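Local coordinates for uncharacterized protein (Gallus gallus, PDB 3WXB), which catalyses the NAD(P)H-dependent reduction of carbonyl compounds, as a member of the short-chain dehydrogenase/reductase family with a Rossmann fold, at residues Met154-Ala159 and Arg217-Phe222. Numbering follows the deposited sequence.
Sequences MLKKAA and REHGIF
Ala-159 and Gly-220 bring the two backbones closest, their CA atoms 5.3 Å apart, where the last turns of helix 130-160 pass the loop that links helix 196-216 to strand 222-227. The loop turns at Gly-220, whose N donates a backbone hydrogen bond to Arg-217 O and whose positive phi (81°) glycine adopts with ease. Without a side chain, Gly-220 lets the loop come close to Ala-159, whose small CB lies 3.2 Å from His-219 O. One water spans the backbones, donating to His-219 O at 2.6 Å and, at a longer 3.2 Å, to Lys-156 O.

Beside this water, the Lys-156 side chain runs out extended beyond CG and lays CE over the centre of the His-219 ring, 3.5 Å from the centroid and 9° off the normal, a CH-pi contact. Glu-218 CG lies over the rim of the opposite face. A long aliphatic chain suits this partly exposed place, covering the imidazole while its NZ stays above the same face, 3.8 Å from His-219 NE2. On the sheet side Ile-221 takes over: with CG1 anti to its carbonyl carbon (chi1 -62°), CD1 reaches Leu-155 CB at 3.8 Å. Both branched residues also touch Ile-174 of strand 173-177, closing an apolar layer between helix and sheet.

Such packing of one helix's C-terminal end against the loop leading from its neighbour into a strand belongs to the Rossmann fold of short-chain dehydrogenases.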
# COMPACT_ATOMS: atom_id res chain seq x y z
N MET A 154 -12.20 -22.37 -4.41
CA MET A 154 -12.87 -22.91 -3.24
C MET A 154 -13.78 -21.94 -2.49
O MET A 154 -14.83 -22.35 -1.97
CB MET A 154 -11.86 -23.49 -2.28
CG MET A 154 -11.18 -24.78 -2.83
SD MET A 154 -9.69 -25.10 -1.91
CE MET A 154 -8.53 -24.35 -3.02
N LEU A 155 -13.37 -20.68 -2.42
CA LEU A 155 -14.25 -19.59 -1.97
C LEU A 155 -15.54 -19.47 -2.83
O LEU A 155 -16.64 -19.28 -2.30
CB LEU A 155 -13.47 -18.28 -2.02
CG LEU A 155 -12.43 -18.21 -0.89
CD1 LEU A 155 -11.30 -17.16 -1.12
CD2 LEU A 155 -13.13 -17.99 0.47
N LYS A 156 -15.36 -19.54 -4.14
CA LYS A 156 -16.46 -19.46 -5.07
C LYS A 156 -17.38 -20.65 -4.94
O LYS A 156 -18.58 -20.52 -5.15
CB LYS A 156 -15.94 -19.48 -6.49
CG LYS A 156 -15.39 -18.16 -7.00
CD LYS A 156 -15.02 -18.40 -8.49
CE LYS A 156 -14.34 -17.20 -9.07
NZ LYS A 156 -13.98 -17.52 -10.49
N LYS A 157 -16.79 -21.82 -4.69
CA LYS A 157 -17.59 -23.03 -4.43
C LYS A 157 -18.44 -22.87 -3.16
O LYS A 157 -19.65 -23.24 -3.16
CB LYS A 157 -16.71 -24.32 -4.34
CG LYS A 157 -17.61 -25.64 -4.24
CD LYS A 157 -17.79 -26.30 -5.65
CE LYS A 157 -16.67 -27.41 -5.95
NZ LYS A 157 -15.18 -27.02 -5.74
N ALA A 158 -17.85 -22.28 -2.11
CA ALA A 158 -18.64 -21.98 -0.91
C ALA A 158 -19.81 -21.01 -1.18
O ALA A 158 -20.88 -21.17 -0.59
CB ALA A 158 -17.77 -21.50 0.27
N ALA A 159 -19.58 -20.01 -2.03
CA ALA A 159 -20.58 -19.02 -2.40
C ALA A 159 -21.71 -19.71 -3.17
O ALA A 159 -22.87 -19.46 -2.91
CB ALA A 159 -19.97 -17.92 -3.29
N ARG A 217 -17.35 -9.39 -5.71
CA ARG A 217 -18.75 -9.27 -5.27
C ARG A 217 -19.67 -10.10 -6.19
O ARG A 217 -20.56 -10.82 -5.72
CB ARG A 217 -19.22 -7.79 -5.29
CG ARG A 217 -20.72 -7.58 -4.98
CD ARG A 217 -21.11 -6.11 -5.04
NE ARG A 217 -21.55 -5.62 -3.72
CZ ARG A 217 -20.84 -4.85 -2.88
NH1 ARG A 217 -19.60 -4.41 -3.20
NH2 ARG A 217 -21.38 -4.51 -1.70
N GLU A 218 -19.41 -10.04 -7.50
CA GLU A 218 -20.22 -10.76 -8.48
C GLU A 218 -20.15 -12.29 -8.21
O GLU A 218 -21.07 -13.04 -8.59
CB GLU A 218 -19.78 -10.43 -9.90
CG GLU A 218 -18.41 -10.99 -10.27
CD GLU A 218 -17.74 -10.23 -11.42
OE1 GLU A 218 -17.54 -10.86 -12.47
OE2 GLU A 218 -17.42 -9.02 -11.26
N HIS A 219 -19.09 -12.74 -7.53
CA HIS A 219 -18.92 -14.13 -7.20
C HIS A 219 -19.58 -14.60 -5.90
O HIS A 219 -19.50 -15.79 -5.58
CB HIS A 219 -17.44 -14.45 -7.14
CG HIS A 219 -16.74 -14.32 -8.46
ND1 HIS A 219 -15.45 -13.83 -8.57
CD2 HIS A 219 -17.12 -14.67 -9.71
CE1 HIS A 219 -15.07 -13.87 -9.85
NE2 HIS A 219 -16.08 -14.37 -10.56
N GLY A 220 -20.16 -13.67 -5.15
CA GLY A 220 -20.70 -13.95 -3.82
C GLY A 220 -19.67 -13.99 -2.67
O GLY A 220 -19.92 -14.58 -1.64
N ILE A 221 -18.53 -13.32 -2.85
CA ILE A 221 -17.46 -13.35 -1.83
C ILE A 221 -17.33 -12.01 -1.09
O ILE A 221 -17.20 -10.97 -1.73
CB ILE A 221 -16.11 -13.69 -2.51
CG1 ILE A 221 -16.27 -15.09 -3.11
CG2 ILE A 221 -14.97 -13.59 -1.45
CD1 ILE A 221 -15.12 -15.53 -3.97
N PHE A 222 -17.41 -12.05 0.22
CA PHE A 222 -17.32 -10.88 1.07
C PHE A 222 -15.83 -10.62 1.39
O PHE A 222 -15.09 -11.58 1.55
CB PHE A 222 -18.05 -11.21 2.37
CG PHE A 222 -18.02 -10.12 3.37
CD1 PHE A 222 -18.90 -9.07 3.31
CD2 PHE A 222 -17.06 -10.12 4.35
CE1 PHE A 222 -18.84 -8.04 4.28
CE2 PHE A 222 -16.99 -9.08 5.31
CZ PHE A 222 -17.89 -8.04 5.27
O HOH W 1 -19.50 -18.03 -6.98